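Local coordinates for protein mannosephosphate isomerase, putative (PDB 1ZX5) that probably interconverts D-mannose 6-phosphate and D-fructose 6-phosphate as a zinc-dependent isomerase built on cupin folds, at residues S6-A11 against S274-A279; F83-R88 against G247-L252; K128-F133 against P175-G180. One frame throughout, in Å; residues are numbered along the deposited sequence.

Interaction 1: residues S6-A11 against S274-A279; sequences SFIFQA and SCLVPA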
loop_
_atom_site.group_PDB
_atom_site.type_symbol
_atom_site.label_atom_id
_atom_site.label_comp_id
_atom_site.label_asym_id
_atom_site.label_seq_id
_atom_site.Cartn_x
_atom_site.Cartn_y
_atom_site.Cartn_z
ATOM N N SER A 6 5.680 -20.209 9.195
ATOM C CA SER A 6 5.395 -19.791 7.827
ATOM C C SER A 6 4.445 -18.593 7.745
ATOM O O SER A 6 4.569 -17.766 6.847
ATOM C CB SER A 6 4.799 -20.951 7.031
ATOM O OG SER A 6 5.795 -21.857 6.631
ATOM N N PHE A 7 3.492 -18.524 8.670
ATOM C CA PHE A 7 2.399 -17.580 8.586
ATOM C C PHE A 7 2.227 -16.805 9.886
ATOM O O PHE A 7 1.909 -17.382 10.932
ATOM C CB PHE A 7 1.095 -18.301 8.209
ATOM C CG PHE A 7 1.241 -19.272 7.060
ATOM C CD1 PHE A 7 1.623 -18.829 5.793
ATOM C CD2 PHE A 7 1.003 -20.626 7.251
ATOM C CE1 PHE A 7 1.768 -19.729 4.734
ATOM C CE2 PHE A 7 1.141 -21.530 6.200
ATOM C CZ PHE A 7 1.521 -21.075 4.937
ATOM N N ILE A 8 2.451 -15.496 9.803
ATOM C CA ILE A 8 2.350 -14.606 10.944
ATOM C C ILE A 8 1.146 -13.694 10.732
ATOM O O ILE A 8 0.971 -13.122 9.657
ATOM C CB ILE A 8 3.664 -13.812 11.161
ATOM C CG1 ILE A 8 4.808 -14.785 11.505
ATOM C CG2 ILE A 8 3.491 -12.710 12.242
ATOM C CD1 ILE A 8 6.217 -14.174 11.442
ATOM N N PHE A 9 0.311 -13.594 11.759
ATOM C CA PHE A 9 -0.934 -12.844 11.682
ATOM C C PHE A 9 -0.861 -11.611 12.576
ATOM O O PHE A 9 -0.067 -11.580 13.512
ATOM C CB PHE A 9 -2.104 -13.764 12.055
ATOM C CG PHE A 9 -2.293 -14.886 11.075
ATOM C CD1 PHE A 9 -3.012 -14.682 9.901
ATOM C CD2 PHE A 9 -1.699 -16.132 11.293
ATOM C CE1 PHE A 9 -3.165 -15.703 8.973
ATOM C CE2 PHE A 9 -1.843 -17.159 10.363
ATOM C CZ PHE A 9 -2.575 -16.944 9.200
ATOM N N GLN A 10 -1.660 -10.588 12.277
ATOM C CA GLN A 10 -1.800 -9.461 13.212
ATOM C C GLN A 10 -2.616 -9.906 14.402
ATOM O O GLN A 10 -3.628 -10.576 14.230
ATOM C CB GLN A 10 -2.481 -8.245 12.572
ATOM C CG GLN A 10 -1.602 -7.529 11.590
ATOM C CD GLN A 10 -2.039 -6.106 11.304
ATOM O OE1 GLN A 10 -3.221 -5.754 11.354
ATOM N NE2 GLN A 10 -1.083 -5.289 10.971
ATOM N N ALA A 11 -2.169 -9.525 15.594
ATOM C CA ALA A 11 -2.882 -9.791 16.846
ATOM C C ALA A 11 -4.141 -8.923 17.012
ATOM O O ALA A 11 -5.140 -9.366 17.587
ATOM C CB ALA A 11 -1.946 -9.574 18.017
ATOM N N SER A 274 -4.669 -10.232 6.197
ATOM C CA SER A 274 -3.346 -10.406 5.646
ATOM C C SER A 274 -2.531 -11.357 6.488
ATOM O O SER A 274 -2.779 -11.552 7.685
ATOM C CB SER A 274 -2.586 -9.076 5.597
ATOM O OG SER A 274 -3.254 -8.170 4.760
ATOM N N CYS A 275 -1.481 -11.849 5.857
ATOM C CA CYS A 275 -0.620 -12.811 6.445
ATOM C C CYS A 275 0.818 -12.435 6.060
ATOM O O CYS A 275 1.092 -12.126 4.903
ATOM C CB CYS A 275 -1.049 -14.143 5.822
ATOM S SG CYS A 275 -0.087 -15.418 6.192
ATOM N N LEU A 276 1.726 -12.451 7.033
ATOM C CA LEU A 276 3.144 -12.183 6.802
ATOM C C LEU A 276 3.922 -13.506 6.708
ATOM O O LEU A 276 3.875 -14.336 7.623
ATOM C CB LEU A 276 3.708 -11.296 7.926
ATOM C CG LEU A 276 5.224 -11.048 8.026
ATOM C CD1 LEU A 276 5.715 -10.136 6.921
ATOM C CD2 LEU A 276 5.574 -10.426 9.395
ATOM N N VAL A 277 4.627 -13.693 5.592
ATOM C CA VAL A 277 5.388 -14.904 5.344
ATOM C C VAL A 277 6.878 -14.559 5.347
ATOM O O VAL A 277 7.349 -13.857 4.449
ATOM C CB VAL A 277 5.004 -15.555 3.987
ATOM C CG1 VAL A 277 5.724 -16.908 3.806
ATOM C CG2 VAL A 277 3.462 -15.690 3.846
ATOM N N PRO A 278 7.620 -15.030 6.365
ATOM C CA PRO A 278 9.073 -14.805 6.387
ATOM C C PRO A 278 9.791 -15.482 5.214
ATOM O O PRO A 278 9.336 -16.521 4.725
ATOM C CB PRO A 278 9.520 -15.424 7.727
ATOM C CG PRO A 278 8.264 -15.511 8.563
ATOM C CD PRO A 278 7.159 -15.772 7.555
ATOM N N ALA A 279 10.898 -14.880 4.776
ATOM C CA ALA A 279 11.757 -15.436 3.716
ATOM C C ALA A 279 12.237 -16.856 3.975
ATOM O O ALA A 279 12.552 -17.584 3.031
ATOM C CB ALA A 279 12.948 -14.539 3.484
HETATM O O HOH W 1 -3.650 -10.729 10.068
#
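Ile8 and Leu276 exchange two backbone hydrogen bonds, N to O in each direction, and form a single antiparallel hydrogen-bonded bridge; the bond from Leu276 N to Ile8 O is 2.8 Å long and nearly straight (176°). The Ile8 side chain runs outward from there. Ile8 CB sits 4.1 Å from Leu276 CB and also lies against Leu276 O. Ile8 CG1, anti to the carbonyl carbon (chi1 -64°), is still 4.0 Å from Leu276 O. Ile8 CD1 then ends 3.8 Å from Pro278 CG, the ring of the proline meeting the isoleucine at a slant. On the other face of the pairing, Cys275 SG lies beside two rings, Phe7 and Phe9: it is 3.7 Å from Phe7 CB and 4.6 Å from the centroid of the Phe9 ring, an oblique sulfur-aromatic contact with each ring. The edge of the Phe7 ring, at CD1, meets Val277 CG2, and the ring packs edge-to-face with Phe284. Beyond the bridge, toward Gln10, a water joins Gln10 N and Ser274 O. A single antiparallel bridge thus sets the N-terminal segment beside 274-277, an outer strand of the cupin-domain sheet, while 9-10 itself pairs with strand 51-54.

Interaction 2: residues F83-R88 against G247-L252; sequences FPILVR and GVMNIL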
loop_
_atom_site.group_PDB
_atom_site.type_symbol
_atom_site.label_atom_id
_atom_site.label_comp_id
_atom_site.label_asym_id
_atom_site.label_seq_id
_atom_site.Cartn_x
_atom_site.Cartn_y
_atom_site.Cartn_z
ATOM N N PHE A 83 12.856 -1.438 7.791
ATOM C CA PHE A 83 11.700 -2.128 7.253
ATOM C C PHE A 83 11.253 -1.414 5.968
ATOM O O PHE A 83 11.000 -0.215 5.986
ATOM C CB PHE A 83 10.574 -2.235 8.281
ATOM C CG PHE A 83 9.513 -3.225 7.900
ATOM C CD1 PHE A 83 9.658 -4.574 8.219
ATOM C CD2 PHE A 83 8.373 -2.813 7.209
ATOM C CE1 PHE A 83 8.687 -5.499 7.861
ATOM C CE2 PHE A 83 7.392 -3.728 6.845
ATOM C CZ PHE A 83 7.545 -5.080 7.173
ATOM N N PRO A 84 11.219 -2.152 4.844
ATOM C CA PRO A 84 11.162 -1.568 3.504
ATOM C C PRO A 84 9.820 -1.021 2.995
ATOM O O PRO A 84 9.816 -0.195 2.079
ATOM C CB PRO A 84 11.645 -2.716 2.617
ATOM C CG PRO A 84 11.267 -3.954 3.359
ATOM C CD PRO A 84 11.315 -3.626 4.812
ATOM N N ILE A 85 8.702 -1.454 3.572
ATOM C CA ILE A 85 7.390 -1.135 3.011
ATOM C C ILE A 85 6.326 -0.813 4.056
ATOM O O ILE A 85 6.457 -1.154 5.242
ATOM C CB ILE A 85 6.835 -2.285 2.063
ATOM C CG1 ILE A 85 6.693 -3.620 2.817
ATOM C CG2 ILE A 85 7.704 -2.451 0.794
ATOM C CD1 ILE A 85 5.971 -4.748 2.001
ATOM N N LEU A 86 5.253 -0.177 3.589
ATOM C CA LEU A 86 4.048 -0.007 4.375
ATOM C C LEU A 86 2.867 -0.451 3.514
ATOM O O LEU A 86 2.720 -0.012 2.365
ATOM C CB LEU A 86 3.883 1.460 4.823
ATOM C CG LEU A 86 2.568 1.868 5.516
ATOM C CD1 LEU A 86 2.283 1.050 6.782
ATOM C CD2 LEU A 86 2.592 3.341 5.861
ATOM N N VAL A 87 2.034 -1.328 4.070
ATOM C CA VAL A 87 0.893 -1.866 3.353
ATOM C C VAL A 87 -0.370 -1.345 4.009
ATOM O O VAL A 87 -0.552 -1.496 5.218
ATOM C CB VAL A 87 0.894 -3.434 3.341
ATOM C CG1 VAL A 87 -0.296 -3.960 2.578
ATOM C CG2 VAL A 87 2.189 -3.971 2.730
ATOM N N ARG A 88 -1.239 -0.733 3.205
ATOM C CA ARG A 88 -2.465 -0.145 3.701
ATOM C C ARG A 88 -3.655 -0.455 2.812
ATOM O O ARG A 88 -3.564 -0.306 1.594
ATOM C CB ARG A 88 -2.322 1.368 3.760
ATOM C CG ARG A 88 -1.282 1.838 4.734
ATOM C CD ARG A 88 -1.342 3.328 4.857
ATOM N NE ARG A 88 -0.661 4.009 3.769
ATOM C CZ ARG A 88 -0.658 5.330 3.619
ATOM N NH1 ARG A 88 -1.321 6.111 4.474
ATOM N NH2 ARG A 88 0.006 5.876 2.609
ATOM N N GLY A 247 12.442 -16.414 -1.650
ATOM C CA GLY A 247 13.469 -16.237 -0.622
ATOM C C GLY A 247 13.564 -14.810 -0.102
ATOM O O GLY A 247 14.598 -14.403 0.414
ATOM N N VAL A 248 12.478 -14.057 -0.259
ATOM C CA VAL A 248 12.314 -12.733 0.350
ATOM C C VAL A 248 11.015 -12.701 1.161
ATOM O O VAL A 248 10.146 -13.566 0.988
ATOM C CB VAL A 248 12.282 -11.592 -0.714
ATOM C CG1 VAL A 248 13.596 -11.558 -1.531
ATOM C CG2 VAL A 248 11.071 -11.729 -1.631
HETATM N N MSE A 249 10.886 -11.707 2.038
HETATM C CA MSE A 249 9.641 -11.467 2.762
HETATM C C MSE A 249 8.457 -11.281 1.802
HETATM O O MSE A 249 8.561 -10.548 0.802
HETATM C CB MSE A 249 9.784 -10.225 3.632
HETATM C CG MSE A 249 8.769 -10.107 4.747
HETATM SE SE MSE A 249 8.863 -8.305 5.615
HETATM C CE MSE A 249 7.979 -7.244 4.185
ATOM N N ASN A 250 7.352 -11.964 2.104
ATOM C CA ASN A 250 6.088 -11.776 1.407
ATOM C C ASN A 250 4.995 -11.380 2.411
ATOM O O ASN A 250 5.087 -11.691 3.612
ATOM C CB ASN A 250 5.650 -13.051 0.668
ATOM C CG ASN A 250 6.466 -13.339 -0.603
ATOM O OD1 ASN A 250 7.659 -13.037 -0.706
ATOM N ND2 ASN A 250 5.821 -13.955 -1.561
ATOM N N ILE A 251 3.973 -10.695 1.907
ATOM C CA ILE A 251 2.729 -10.473 2.635
ATOM C C ILE A 251 1.612 -10.915 1.698
ATOM O O ILE A 251 1.630 -10.604 0.511
ATOM C CB ILE A 251 2.555 -8.981 3.098
ATOM C CG1 ILE A 251 3.520 -8.655 4.255
ATOM C CG2 ILE A 251 1.097 -8.684 3.521
ATOM C CD1 ILE A 251 3.634 -7.162 4.611
ATOM N N LEU A 252 0.656 -11.660 2.232
ATOM C CA LEU A 252 -0.494 -12.123 1.466
ATOM C C LEU A 252 -1.719 -11.362 1.929
ATOM O O LEU A 252 -1.931 -11.206 3.130
ATOM C CB LEU A 252 -0.738 -13.626 1.706
ATOM C CG LEU A 252 0.418 -14.597 1.484
ATOM C CD1 LEU A 252 0.015 -16.009 1.957
ATOM C CD2 LEU A 252 0.872 -14.612 0.010
#
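Phe83 and the selenomethionine at Met249 meet with their side chains crossing at about a right angle. Met249 SE comes in obliquely at the CE1-CZ side of the ring, 3.6 Å from Phe83 CE1 and 4.6 Å from the ring centroid, which makes this a Met-aromatic contact with selenium in the place of sulfur. A bend at the last torsion (chi3 75°) turns CE of Met249 so that the methyl touches two residues at once, Phe83 CZ at 3.7 Å and Ile85 CD1 at 3.9 Å. Ile85 and Met249 thus reach toward one another tip to tip. Further along the strand, Val87 and Ile251 do the same, with Val87 CG2 and Ile251 CD1 4.0 Å apart. Ile251 CD1 also approaches Ile85 CD1, at 4.3 Å, so it lies near the tips of both Ile85 and Val87. The backbones stay well apart, their nearest CA atoms (Val87 and Ile251) 8.8 Å from each other, as expected where two sheets face each other through side chains rather than pair edge to edge. Leu298 and Ile296 of strand 291-298 and Leu276 continue this layer, and Phe65 meets the Phe83 ring edge-to-face. The contact is entirely apolar: aliphatic tips, one selenium and an aromatic ring, all buried, hold strand 85-92 and the loop before it against strand 250-256 and the residue before it by dispersion and exclusion of water.

Interaction 3: residues K128-F133 against P175-G180; sequences KAYAGF and PHAGEG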
loop_
_atom_site.group_PDB
_atom_site.type_symbol
_atom_site.label_atom_id
_atom_site.label_comp_id
_atom_site.label_asym_id
_atom_site.label_seq_id
_atom_site.Cartn_x
_atom_site.Cartn_y
_atom_site.Cartn_z
ATOM N N LYS A 128 -12.938 6.213 -9.015
ATOM C CA LYS A 128 -12.116 7.126 -9.799
ATOM C C LYS A 128 -10.744 7.330 -9.172
ATOM O O LYS A 128 -10.634 7.727 -8.009
ATOM C CB LYS A 128 -12.825 8.468 -9.970
ATOM C CG LYS A 128 -13.826 8.480 -11.100
ATOM C CD LYS A 128 -14.913 9.517 -10.878
ATOM C CE LYS A 128 -15.704 9.719 -12.159
ATOM N NZ LYS A 128 -17.185 9.882 -11.931
ATOM N N ALA A 129 -9.711 7.033 -9.950
ATOM C CA ALA A 129 -8.342 7.325 -9.577
ATOM C C ALA A 129 -7.857 8.514 -10.411
ATOM O O ALA A 129 -8.187 8.633 -11.593
ATOM C CB ALA A 129 -7.458 6.106 -9.807
ATOM N N TYR A 130 -7.094 9.400 -9.781
ATOM C CA TYR A 130 -6.552 10.585 -10.454
ATOM C C TYR A 130 -5.050 10.575 -10.284
ATOM O O TYR A 130 -4.576 10.457 -9.164
ATOM C CB TYR A 130 -7.129 11.863 -9.840
ATOM C CG TYR A 130 -8.637 11.935 -9.871
ATOM C CD1 TYR A 130 -9.301 12.580 -10.917
ATOM C CD2 TYR A 130 -9.407 11.365 -8.846
ATOM C CE1 TYR A 130 -10.691 12.659 -10.948
ATOM C CE2 TYR A 130 -10.803 11.429 -8.872
ATOM C CZ TYR A 130 -11.434 12.080 -9.923
ATOM O OH TYR A 130 -12.814 12.154 -9.961
ATOM N N ALA A 131 -4.302 10.699 -11.376
ATOM C CA ALA A 131 -2.843 10.614 -11.303
ATOM C C ALA A 131 -2.147 11.291 -12.482
ATOM O O ALA A 131 -2.360 10.908 -13.641
ATOM C CB ALA A 131 -2.389 9.132 -11.174
ATOM N N GLY A 132 -1.317 12.291 -12.171
ATOM C CA GLY A 132 -0.528 13.034 -13.153
ATOM C C GLY A 132 -1.338 14.132 -13.825
ATOM O O GLY A 132 -2.530 13.952 -14.081
ATOM N N PHE A 133 -0.709 15.275 -14.095
ATOM C CA PHE A 133 -1.395 16.343 -14.822
ATOM C C PHE A 133 -1.699 15.884 -16.237
ATOM O O PHE A 133 -0.874 15.219 -16.874
ATOM C CB PHE A 133 -0.578 17.637 -14.839
ATOM C CG PHE A 133 -0.560 18.355 -13.526
ATOM C CD1 PHE A 133 -1.742 18.838 -12.962
ATOM C CD2 PHE A 133 0.638 18.538 -12.833
ATOM C CE1 PHE A 133 -1.721 19.497 -11.728
ATOM C CE2 PHE A 133 0.663 19.187 -11.601
ATOM C CZ PHE A 133 -0.516 19.667 -11.050
ATOM N N PRO A 175 1.186 14.106 -8.850
ATOM C CA PRO A 175 -0.014 14.482 -8.097
ATOM C C PRO A 175 -1.103 13.413 -8.264
ATOM O O PRO A 175 -1.249 12.833 -9.357
ATOM C CB PRO A 175 -0.447 15.792 -8.756
ATOM C CG PRO A 175 0.064 15.676 -10.168
ATOM C CD PRO A 175 1.366 14.936 -10.056
ATOM N N HIS A 176 -1.852 13.143 -7.197
ATOM C CA HIS A 176 -2.834 12.080 -7.245
ATOM C C HIS A 176 -3.912 12.250 -6.179
ATOM O O HIS A 176 -3.752 13.028 -5.239
ATOM C CB HIS A 176 -2.148 10.701 -7.140
ATOM C CG HIS A 176 -1.481 10.458 -5.819
ATOM N ND1 HIS A 176 -0.231 10.956 -5.508
ATOM C CD2 HIS A 176 -1.893 9.771 -4.729
ATOM C CE1 HIS A 176 0.094 10.588 -4.282
ATOM N NE2 HIS A 176 -0.898 9.871 -3.787
ATOM N N ALA A 177 -5.011 11.518 -6.372
ATOM C CA ALA A 177 -6.182 11.525 -5.510
ATOM C C ALA A 177 -7.071 10.345 -5.927
ATOM O O ALA A 177 -6.801 9.654 -6.928
ATOM C CB ALA A 177 -6.953 12.851 -5.635
ATOM N N GLY A 178 -8.132 10.123 -5.157
ATOM C CA GLY A 178 -9.102 9.077 -5.450
ATOM C C GLY A 178 -10.477 9.502 -4.988
ATOM O O GLY A 178 -10.605 10.414 -4.176
ATOM N N GLU A 179 -11.504 8.840 -5.507
ATOM C CA GLU A 179 -12.886 9.136 -5.147
ATOM C C GLU A 179 -13.728 7.880 -5.326
ATOM O O GLU A 179 -13.726 7.279 -6.398
ATOM C CB GLU A 179 -13.424 10.272 -6.022
ATOM C CG GLU A 179 -14.838 10.683 -5.719
ATOM C CD GLU A 179 -15.300 11.859 -6.589
ATOM O OE1 GLU A 179 -15.125 11.821 -7.833
ATOM O OE2 GLU A 179 -15.844 12.832 -6.017
ATOM N N GLY A 180 -14.445 7.493 -4.276
ATOM C CA GLY A 180 -15.282 6.302 -4.305
ATOM C C GLY A 180 -14.455 5.063 -4.602
ATOM O O GLY A 180 -14.928 4.137 -5.263
#
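Lys128 to Ala131 and His176 to Glu179 run side by side as antiparallel strands, their axes 4.7 Å apart and their directions differing by 171°. Lys128 with Glu179 and Tyr130 with Ala177 are the hydrogen-bonded pairs, and Gly132 N prolongs the ladder with a bond of 2.9 Å to Pro175 O. Lys128, Tyr130, Ala177 and Glu179 occupy one face. There Glu179 CG is anti to the backbone N (chi1 -179°) and the chain continues extended, with Glu179 CB 4.0 Å from Tyr130 CE2. At the end Glu179 OE1 accepts a hydrogen bond of 3.2 Å from Tyr130 OH, which approaches from above the carboxylate plane; ring and carboxylate are turned 63° against each other. Lys128 runs alongside Glu179, but Lys128 CD rather than the amine lies near Glu179 OE1, and NZ remains 5.0 Å from that oxygen. The Tyr130 ring also takes a cation-pi contact from Lys154, a residue of the fructofuranose pocket. Phe133 lies beyond the corner at Gly132, and Pro175 CG sits over one face of its ring, 4.0 Å from the centroid, a CH-pi contact with the two side chains crossing at about a right angle. On the opposite face, His176 joins Ala129 and Ala131; its CB packs by Tyr130 O, while its imidazole leads away to His99, His101 and Trp121 and bonds a glycerol through NE2. The neighbourhood of His99 and His176 is consistent with the zinc site of type I relatives, where two histidines, a glutamine and a glutamate bind the metal. The chemistry is thus divided by face: the tyrosine-carboxylate bond, with a lysine amine near enough perhaps to add weak attraction, ties the strands on one side, while the ladder fixes the backbone from which His176 points to the opposite face.

In the fold
From the N terminus, residues 6-11 open the widest loop, closed by interaction 1 only when the chain reaches 274-279. Inside it, 83-88 starts a second loop that ends at 247-252 in interaction 2, and interaction 3, joining 128-133 to 175-180, is nested within both; none of the loops cross. Interactions 1 and 2 touch, since strands 274-277 and 250-256 are neighbours in one sheet, so that sheet receives the N-terminal segment at its edge and strand 85-92 against its face. Interaction 3 lies on the opposite side of the chain's centre, its nearest atoms about 8 Å from interaction 2, and forms, with strand 157-161, a three-stranded sheet with 128-131 in the middle.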